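Local coordinates for protein putative alpha-N-acetylgalactosaminidase (Bacillus halodurans C-125, PDB 3CC1) that probably hydrolyses alpha-linked terminal N-acetylgalactosamine from glycoconjugates, as a putative alpha-N-acetylgalactosaminidase with a TIM-barrel domain and a C-terminal beta-sandwich, at residues P98-D101 / A102-L106; A35-M38 / A39-K43; S25-E28 / E29-L32; L338-N341 / Q342-L346. One frame throughout, in Å; residues are numbered along the deposited sequence.

Interaction 1: residues P98-D101 / A102-L106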
loop_
_atom_site.group_PDB
_atom_site.type_symbol
_atom_site.label_atom_id
_atom_site.label_comp_id
_atom_site.label_asym_id
_atom_site.label_seq_id
_atom_site.Cartn_x
_atom_site.Cartn_y
_atom_site.Cartn_z
ATOM N N PRO A 98 0.270 45.565 22.363
ATOM C CA PRO A 98 0.912 45.455 23.662
ATOM C C PRO A 98 1.565 44.085 23.913
ATOM O O PRO A 98 2.623 43.990 24.521
ATOM C CB PRO A 98 -0.235 45.711 24.643
ATOM C CG PRO A 98 -1.203 46.542 23.868
ATOM C CD PRO A 98 -1.111 46.029 22.461
ATOM N N LEU A 99 0.933 43.042 23.432
ATOM C CA LEU A 99 1.420 41.685 23.623
ATOM C C LEU A 99 2.705 41.474 22.830
ATOM O O LEU A 99 3.650 40.963 23.356
ATOM C CB LEU A 99 0.329 40.653 23.238
ATOM C CG LEU A 99 0.651 39.170 23.426
ATOM C CD1 LEU A 99 1.176 38.856 24.832
ATOM C CD2 LEU A 99 -0.574 38.354 23.092
ATOM N N SER A 100 2.739 41.940 21.591
ATOM C CA SER A 100 3.911 41.804 20.766
ATOM C C SER A 100 5.041 42.646 21.314
ATOM O O SER A 100 6.168 42.219 21.277
ATOM C CB SER A 100 3.619 42.110 19.287
ATOM O OG SER A 100 3.483 43.481 19.014
ATOM N N ASP A 101 4.716 43.815 21.876
ATOM C CA ASP A 101 5.712 44.675 22.518
ATOM C C ASP A 101 6.353 43.949 23.695
ATOM O O ASP A 101 7.551 44.012 23.896
ATOM C CB ASP A 101 5.075 45.969 23.068
ATOM C CG ASP A 101 4.893 47.089 22.010
ATOM O OD1 ASP A 101 5.396 47.015 20.880
ATOM O OD2 ASP A 101 4.225 48.092 22.345
ATOM N N ALA A 102 5.533 43.304 24.521
ATOM C CA ALA A 102 6.050 42.548 25.663
ATOM C C ALA A 102 6.975 41.412 25.200
ATOM O O ALA A 102 7.996 41.113 25.825
ATOM C CB ALA A 102 4.931 41.977 26.491
ATOM N N ILE A 103 6.586 40.764 24.112
ATOM C CA ILE A 103 7.326 39.615 23.574
ATOM C C ILE A 103 8.659 40.119 22.999
ATOM O O ILE A 103 9.697 39.514 23.245
ATOM C CB ILE A 103 6.498 38.815 22.540
ATOM C CG1 ILE A 103 5.331 38.057 23.254
ATOM C CG2 ILE A 103 7.386 37.816 21.789
ATOM C CD1 ILE A 103 4.290 37.536 22.322
ATOM N N HIS A 104 8.603 41.231 22.262
ATOM C CA HIS A 104 9.790 41.847 21.674
ATOM C C HIS A 104 10.761 42.307 22.761
ATOM O O HIS A 104 11.954 42.194 22.595
ATOM C CB HIS A 104 9.435 43.024 20.785
ATOM C CG HIS A 104 8.677 42.641 19.555
ATOM N ND1 HIS A 104 7.812 43.505 18.922
ATOM C CD2 HIS A 104 8.650 41.487 18.843
ATOM C CE1 HIS A 104 7.297 42.901 17.860
ATOM N NE2 HIS A 104 7.784 41.674 17.794
ATOM N N ASP A 105 10.218 42.777 23.880
ATOM C CA ASP A 105 11.025 43.235 25.011
ATOM C C ASP A 105 11.753 42.081 25.644
ATOM O O ASP A 105 12.755 42.294 26.286
ATOM C CB ASP A 105 10.172 43.901 26.089
ATOM C CG ASP A 105 9.669 45.287 25.670
ATOM O OD1 ASP A 105 10.232 45.888 24.721
ATOM O OD2 ASP A 105 8.695 45.748 26.284
ATOM N N LEU A 106 11.254 40.864 25.454
ATOM C CA LEU A 106 11.979 39.637 25.913
ATOM C C LEU A 106 13.006 39.128 24.851
ATOM O O LEU A 106 13.670 38.105 25.036
ATOM C CB LEU A 106 10.988 38.518 26.253
ATOM C CG LEU A 106 10.088 38.742 27.471
ATOM C CD1 LEU A 106 8.890 37.739 27.506
ATOM C CD2 LEU A 106 10.935 38.684 28.738
HETATM O O HOH W 1 5.540 45.225 18.856
HETATM O O HOH W 2 8.272 46.328 20.102
#

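Interaction 2: residues A35-M38 / A39-K43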
loop_
_atom_site.group_PDB
_atom_site.type_symbol
_atom_site.label_atom_id
_atom_site.label_comp_id
_atom_site.label_asym_id
_atom_site.label_seq_id
_atom_site.Cartn_x
_atom_site.Cartn_y
_atom_site.Cartn_z
ATOM N N ALA A 35 6.371 32.798 26.993
ATOM C CA ALA A 35 7.344 33.731 26.411
ATOM C C ALA A 35 8.482 33.975 27.413
ATOM O O ALA A 35 9.661 33.979 27.052
ATOM C CB ALA A 35 6.674 35.024 26.019
ATOM N N GLU A 36 8.106 34.156 28.672
ATOM C CA GLU A 36 9.095 34.382 29.735
ATOM C C GLU A 36 9.959 33.161 29.935
ATOM O O GLU A 36 11.161 33.259 30.091
ATOM C CB GLU A 36 8.440 34.804 31.048
ATOM C CG GLU A 36 7.944 36.243 30.990
ATOM C CD GLU A 36 6.944 36.610 32.106
ATOM O OE1 GLU A 36 6.678 35.752 32.984
ATOM O OE2 GLU A 36 6.407 37.745 32.085
ATOM N N TYR A 37 9.351 31.987 29.889
ATOM C CA TYR A 37 10.126 30.765 30.037
ATOM C C TYR A 37 11.102 30.670 28.886
ATOM O O TYR A 37 12.274 30.422 29.085
ATOM C CB TYR A 37 9.236 29.543 30.082
ATOM C CG TYR A 37 9.971 28.243 30.314
ATOM C CD1 TYR A 37 10.583 27.569 29.266
ATOM C CD2 TYR A 37 9.986 27.651 31.556
ATOM C CE1 TYR A 37 11.235 26.388 29.469
ATOM C CE2 TYR A 37 10.655 26.454 31.775
ATOM C CZ TYR A 37 11.254 25.827 30.736
ATOM O OH TYR A 37 11.858 24.632 30.932
HETATM N N MSE A 38 10.619 30.895 27.686
HETATM C CA MSE A 38 11.466 30.772 26.516
HETATM C C MSE A 38 12.648 31.741 26.606
HETATM O O MSE A 38 13.776 31.417 26.253
HETATM C CB MSE A 38 10.689 31.055 25.258
HETATM C CG MSE A 38 11.533 30.899 23.996
HETATM SE SE MSE A 38 10.469 31.147 22.369
HETATM C CE MSE A 38 9.436 29.594 22.553
ATOM N N ALA A 39 12.365 32.932 27.103
ATOM C CA ALA A 39 13.362 33.973 27.186
ATOM C C ALA A 39 14.422 33.537 28.186
ATOM O O ALA A 39 15.606 33.782 28.011
ATOM C CB ALA A 39 12.714 35.293 27.662
ATOM N N ASN A 40 13.978 32.885 29.246
ATOM C CA ASN A 40 14.872 32.548 30.348
ATOM C C ASN A 40 15.691 31.287 30.090
ATOM O O ASN A 40 16.795 31.177 30.570
ATOM C CB ASN A 40 14.083 32.385 31.641
ATOM C CG ASN A 40 13.628 33.732 32.225
ATOM O OD1 ASN A 40 14.334 34.741 32.119
ATOM N ND2 ASN A 40 12.471 33.742 32.879
ATOM N N HIS A 41 15.149 30.316 29.360
ATOM C CA HIS A 41 15.814 29.009 29.249
ATOM C C HIS A 41 16.187 28.587 27.828
ATOM O O HIS A 41 17.033 27.703 27.654
ATOM C CB HIS A 41 14.910 27.892 29.813
ATOM C CG HIS A 41 14.551 28.068 31.241
ATOM N ND1 HIS A 41 13.303 28.507 31.641
ATOM C CD2 HIS A 41 15.273 27.909 32.369
ATOM C CE1 HIS A 41 13.278 28.603 32.959
ATOM N NE2 HIS A 41 14.461 28.250 33.424
ATOM N N LEU A 42 15.543 29.183 26.829
ATOM C CA LEU A 42 15.572 28.624 25.484
ATOM C C LEU A 42 16.116 29.571 24.399
ATOM O O LEU A 42 16.639 29.127 23.381
ATOM C CB LEU A 42 14.161 28.141 25.109
ATOM C CG LEU A 42 13.498 27.024 25.930
ATOM C CD1 LEU A 42 12.046 26.753 25.424
ATOM C CD2 LEU A 42 14.337 25.724 25.940
ATOM N N LYS A 43 16.003 30.870 24.634
ATOM C CA LYS A 43 16.300 31.875 23.635
ATOM C C LYS A 43 17.738 31.686 23.118
ATOM O O LYS A 43 18.032 31.796 21.937
ATOM C CB LYS A 43 16.116 33.285 24.244
ATOM C CG LYS A 43 16.438 34.418 23.317
ATOM C CD LYS A 43 15.983 35.767 23.901
ATOM C CE LYS A 43 16.782 36.159 25.148
ATOM N NZ LYS A 43 16.278 37.452 25.729
#

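Interaction 3: residues S25-E28 / E29-L32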
loop_
_atom_site.group_PDB
_atom_site.type_symbol
_atom_site.label_atom_id
_atom_site.label_comp_id
_atom_site.label_asym_id
_atom_site.label_seq_id
_atom_site.Cartn_x
_atom_site.Cartn_y
_atom_site.Cartn_z
ATOM N N SER A 25 -8.062 28.558 22.710
ATOM C CA SER A 25 -8.514 29.382 23.846
ATOM C C SER A 25 -7.403 30.016 24.700
ATOM O O SER A 25 -7.670 30.476 25.828
ATOM C CB SER A 25 -9.400 28.516 24.770
ATOM O OG SER A 25 -8.583 27.689 25.589
ATOM N N VAL A 26 -6.177 30.100 24.186
ATOM C CA VAL A 26 -5.063 30.630 25.004
ATOM C C VAL A 26 -5.352 32.058 25.494
ATOM O O VAL A 26 -5.985 32.907 24.795
ATOM C CB VAL A 26 -3.675 30.580 24.259
ATOM C CG1 VAL A 26 -3.575 31.667 23.180
ATOM C CG2 VAL A 26 -2.529 30.683 25.236
ATOM N N THR A 27 -4.890 32.338 26.704
ATOM C CA THR A 27 -4.995 33.691 27.254
ATOM C C THR A 27 -3.675 34.406 27.198
ATOM O O THR A 27 -2.599 33.812 27.043
ATOM C CB THR A 27 -5.432 33.668 28.718
ATOM O OG1 THR A 27 -4.353 33.170 29.498
ATOM C CG2 THR A 27 -6.685 32.846 28.938
ATOM N N GLU A 28 -3.749 35.715 27.373
ATOM C CA GLU A 28 -2.570 36.579 27.327
ATOM C C GLU A 28 -1.544 36.223 28.422
ATOM O O GLU A 28 -0.344 36.236 28.202
ATOM C CB GLU A 28 -3.073 38.008 27.487
ATOM C CG GLU A 28 -2.172 39.041 27.925
ATOM C CD GLU A 28 -2.955 40.369 28.061
ATOM O OE1 GLU A 28 -3.702 40.710 27.125
ATOM O OE2 GLU A 28 -2.864 41.034 29.126
ATOM N N GLU A 29 -2.038 35.892 29.605
ATOM C CA GLU A 29 -1.178 35.457 30.706
ATOM C C GLU A 29 -0.441 34.161 30.369
ATOM O O GLU A 29 0.753 34.019 30.683
ATOM C CB GLU A 29 -1.990 35.294 31.988
ATOM C CG GLU A 29 -1.184 34.847 33.215
ATOM C CD GLU A 29 -0.984 33.333 33.268
ATOM O OE1 GLU A 29 -1.885 32.582 32.783
ATOM O OE2 GLU A 29 0.057 32.895 33.829
ATOM N N GLU A 30 -1.128 33.244 29.682
ATOM C CA GLU A 30 -0.529 31.980 29.267
ATOM C C GLU A 30 0.533 32.233 28.204
ATOM O O GLU A 30 1.631 31.658 28.266
ATOM C CB GLU A 30 -1.575 30.962 28.810
ATOM C CG GLU A 30 -2.377 30.412 29.956
ATOM C CD GLU A 30 -3.746 29.868 29.560
ATOM O OE1 GLU A 30 -4.194 30.094 28.432
ATOM O OE2 GLU A 30 -4.382 29.196 30.408
ATOM N N VAL A 31 0.237 33.105 27.237
ATOM C CA VAL A 31 1.235 33.468 26.213
ATOM C C VAL A 31 2.493 34.108 26.834
ATOM O O VAL A 31 3.617 33.726 26.503
ATOM C CB VAL A 31 0.630 34.418 25.157
ATOM C CG1 VAL A 31 1.704 34.912 24.174
ATOM C CG2 VAL A 31 -0.543 33.727 24.449
ATOM N N LEU A 32 2.304 35.073 27.729
ATOM C CA LEU A 32 3.439 35.740 28.398
ATOM C C LEU A 32 4.259 34.788 29.299
ATOM O O LEU A 32 5.493 34.897 29.346
ATOM C CB LEU A 32 2.977 36.956 29.205
ATOM C CG LEU A 32 2.605 38.139 28.284
ATOM C CD1 LEU A 32 2.014 39.333 29.041
ATOM C CD2 LEU A 32 3.894 38.577 27.482
HETATM O O HOH W 3 -4.789 32.684 32.016
#

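Interaction 4: residues L338-N341 / Q342-L346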
loop_
_atom_site.group_PDB
_atom_site.type_symbol
_atom_site.label_atom_id
_atom_site.label_comp_id
_atom_site.label_asym_id
_atom_site.label_seq_id
_atom_site.Cartn_x
_atom_site.Cartn_y
_atom_site.Cartn_z
ATOM N N LEU A 338 19.931 20.619 17.427
ATOM C CA LEU A 338 19.398 21.851 16.887
ATOM C C LEU A 338 20.228 22.299 15.713
ATOM O O LEU A 338 19.735 22.845 14.737
ATOM C CB LEU A 338 19.378 22.944 17.953
ATOM C CG LEU A 338 18.446 22.717 19.164
ATOM C CD1 LEU A 338 18.584 23.899 20.173
ATOM C CD2 LEU A 338 17.004 22.444 18.690
ATOM N N SER A 339 21.523 22.057 15.806
ATOM C CA SER A 339 22.385 22.414 14.710
ATOM C C SER A 339 22.110 21.597 13.415
ATOM O O SER A 339 22.247 22.100 12.288
ATOM C CB SER A 339 23.820 22.295 15.176
ATOM O OG SER A 339 24.636 22.362 14.046
ATOM N N ILE A 340 21.668 20.359 13.569
ATOM C CA ILE A 340 21.233 19.567 12.399
ATOM C C ILE A 340 20.047 20.279 11.735
ATOM O O ILE A 340 20.057 20.539 10.523
ATOM C CB ILE A 340 20.896 18.085 12.761
ATOM C CG1 ILE A 340 22.148 17.406 13.296
ATOM C CG2 ILE A 340 20.344 17.334 11.562
ATOM C CD1 ILE A 340 21.939 16.128 14.046
ATOM N N ASN A 341 19.035 20.603 12.543
ATOM C CA ASN A 341 17.802 21.254 12.033
ATOM C C ASN A 341 18.084 22.638 11.429
ATOM O O ASN A 341 17.498 23.057 10.404
ATOM C CB ASN A 341 16.796 21.403 13.169
ATOM C CG ASN A 341 15.504 22.096 12.730
ATOM O OD1 ASN A 341 15.343 23.305 12.905
ATOM N ND2 ASN A 341 14.592 21.331 12.160
ATOM N N GLN A 342 19.019 23.350 12.048
ATOM C CA GLN A 342 19.237 24.766 11.709
ATOM C C GLN A 342 20.379 25.030 10.702
ATOM O O GLN A 342 20.417 26.098 10.060
ATOM C CB GLN A 342 19.529 25.587 12.977
ATOM C CG GLN A 342 18.348 25.747 13.944
ATOM C CD GLN A 342 17.260 26.632 13.364
ATOM O OE1 GLN A 342 17.437 27.830 13.267
ATOM N NE2 GLN A 342 16.160 26.029 12.935
ATOM N N LYS A 343 21.309 24.075 10.603
ATOM C CA LYS A 343 22.549 24.301 9.847
ATOM C C LYS A 343 22.930 23.252 8.802
ATOM O O LYS A 343 23.747 23.524 7.927
ATOM C CB LYS A 343 23.719 24.475 10.827
ATOM C CG LYS A 343 23.610 25.711 11.726
ATOM C CD LYS A 343 23.806 27.011 10.932
ATOM C CE LYS A 343 23.518 28.286 11.759
ATOM N NZ LYS A 343 22.088 28.720 11.686
ATOM N N SER A 344 22.375 22.050 8.888
ATOM C CA SER A 344 22.816 20.976 7.983
ATOM C C SER A 344 22.281 21.160 6.552
ATOM O O SER A 344 21.307 21.867 6.308
ATOM C CB SER A 344 22.463 19.598 8.556
ATOM O OG SER A 344 21.092 19.339 8.467
ATOM N N VAL A 345 22.970 20.518 5.616
ATOM C CA VAL A 345 22.617 20.547 4.208
ATOM C C VAL A 345 22.597 19.140 3.607
ATOM O O VAL A 345 22.965 18.180 4.264
ATOM C CB VAL A 345 23.602 21.456 3.415
ATOM C CG1 VAL A 345 23.483 22.897 3.898
ATOM C CG2 VAL A 345 25.082 20.903 3.531
ATOM N N LEU A 346 22.126 19.017 2.383
ATOM C CA LEU A 346 22.112 17.725 1.680
ATOM C C LEU A 346 21.198 16.698 2.369
ATOM O O LEU A 346 21.336 15.489 2.226
ATOM C CB LEU A 346 23.541 17.205 1.564
ATOM C CG LEU A 346 24.458 18.011 0.642
ATOM C CD1 LEU A 346 25.874 17.426 0.719
ATOM C CD2 LEU A 346 23.943 18.115 -0.802
#

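Interaction 1: residues P98-D101 / A102-L106
The imidazole of His104 lies with one face over the carbonyl oxygen of Ser100, which sits 3.0 Å off the ring plane, nearer the rim than the centre. A water at the ring's edge, in its plane, lies 3.1 Å from His104 ND1 and also donates to Asp101 OD1. A second water donates to Ser100 OG and to Asp101 OD1, 2.7 Å from the latter, and accepts a weak bond from His104 ND1. Ser100 and Asp101, neighbours in sequence, and His104 one turn on are thus joined through solvent. With CG anti to its carbonyl carbon (chi1 -66°), the histidine folds back over the preceding turn, while NE2, at the far side of the ring, bonds to Asp179. Replacing His104 by alanine would probably leave Asp179 OD2 without its NE2 partner and break the water link to Asp101.

The residues make up nearly all of the short helix 97-105, one of the helices packed around the parallel barrel strands of the TIM-barrel domain. Its i to i+4 ladder includes His104 N to Ser100 O at 2.8 Å. Leu99 and Ile103, one turn apart, suit the inward side: Leu99 CG meets Ile103 CD1 at 4.1 Å, the two chains crossing obliquely, and both touch Phe110 of strand 109-115. The small hydroxyl of buried Ser100 bonds the carbonyl oxygen of Trp176 and accepts from the water.

Interaction 2: residues A35-M38 / A39-K43
Tyr37 spreads its phenol ring over the imidazole of His41, one helical turn on, and His41 ND1 stands 3.2 Å above the centre of the phenol. The pair closes the C-terminal end of helix 28-41, which packs against the parallel strands of the TIM-barrel domain. The two ring planes are inclined at 44° and their centroids are 4.2 Å apart, an oblique pairing. Tyr37 takes chi1 -177°, with CG anti to the backbone N, which swings the ring along the helix toward the following turn. Its hydroxyl goes on to bond Asn324, so the phenol is held at its far end while the imidazole lies against its face.

The other ring contact is apolar: Leu42 CD1 comes to the edge of the phenol, near its plane, 4.1 Å from Tyr37 CE1. A leucine suits this place because it also packs on Leu329 and Leu332 of helix 326-332. Selenomethionine Met38, buried beside it, lays CG against Leu42 CB at 4.0 Å, the two chains crossing at about a right angle, and touches Ile50 of strand 49-52. Small Ala35 and Ala39 let the neighbouring Leu106 pack closely on the helix.

At the helix end the carbonyl oxygens gather several donors. Met38 O receives Leu42 N at 2.9 Å and, weakly, Lys43 N. Tyr37 O is met by His41 N nearly in line with its carbonyl bond, and weakly by His41 ND1, 3.4 Å from Tyr37 O.

Interaction 3: residues S25-E28 / E29-L32
Glu30 turns back from its helix toward Thr27, beginning with CB, which lies 3.5 Å from Thr27 O and also meets the methyl CG2 of Val26. CG and CD then pass Thr27 OG1, each 3.4 Å from it. At the tip, OE1 accepts the backbone N-H of Thr27 at 2.9 Å in a fairly straight bond (163°), the donor arriving on the anti side of the carboxylate and 33° out of its plane. OE2 goes the other way, to a salt bridge with Arg283. The torsion that makes this possible is chi1 -72°, which lays CG beside the glutamate's own N and sends the extended chain back past the helix start.

Thr27 answers in kind: its OG1 accepts from Glu30 N at 3.2 Å. These reciprocal bonds form a capping box, with Thr27 as N-cap of helix 28-41 in the TIM-barrel domain. Threonine suits the position because its short hydroxyl can satisfy an amide that has no earlier turn to bond. A glutamine in place of Glu30 would probably leave the guanidinium of Arg283 without its charged mate.

Beside the box, Val26 and Val31 meet through their CG2 methyls at 3.7 Å, their chains crossing at about a right angle, and both rest on Val52 of strand 49-52. Beyond Thr27 OG1 a water, 2.6 Å from it, leads to Glu29 OE1, whose companion oxygen, OE2, forms a salt bridge with Arg322.

Interaction 4: residues L338-N341 / Q342-L346
Ser344 and Ile340 make the central contact: the hydroxyl OG of Ser344 donates to Ile340 O at 2.6 Å, and Ser344 N reaches the same oxygen at 3.2 Å. The two donors come from opposite faces of the carbonyl plane, the amide lying well above it, so one residue grips this oxygen twice. The hydroxyl is placed by chi1 73°, which sets OG between the backbone N and the carbonyl carbon and lets it bend back to the preceding turn. A serine suits the site because its side chain is short enough to supply a second donor just where the chain leaves helix 335-343.

Next to it, Asn341 and Gln342 lie side by side and point the same way, their amide planes only 17° apart. Gln342 NE2 donates to Asn341 OD1 at 2.8 Å, with that oxygen in the plane of the donor amide. Each amide is fixed by further bonds: Asn341 ND2 reaches the carbonyl oxygen of Ser313, while Gln342 OE1 accepts a hydrogen bond from the hydroxyl of Thr11. The helix ladder still runs behind them, with Gln342 N to Leu338 O at 2.8 Å.

Outward, Leu338 packs on Met14 of strand 14-17 and Leu315 of strand 315-317, at the barrel, whereas Ser344 touches Ala361 of strand 356-362. The turn thus passes from the last helix of the TIM-barrel domain into strand 345-353 of the C-terminal beta-sandwich, where Leu346 meets Leu346 of the second subunit.

Interactions 3 and 2 are the start and the end of helix 28-41, with centres 15 Å apart. Interaction 1 lies on the adjacent helix, its centre 13 Å from the centres of interactions 2 and 3. Leu32 packs against both Leu99 and Ala102, with Ala102 CB 3.7 Å from Leu32 CD2. At the other end, Lys43 NZ lies 2.8 Å from Leu106 O, a probable hydrogen bond that ties the two helix ends together. Interaction 4 stands apart, its nearest atoms about 6 Å from interaction 2, at the passage to the beta-sandwich. A glycerol, probably from the crystallisation liquor, lies about 4 Å from the side chain of Ser25 in interaction 3.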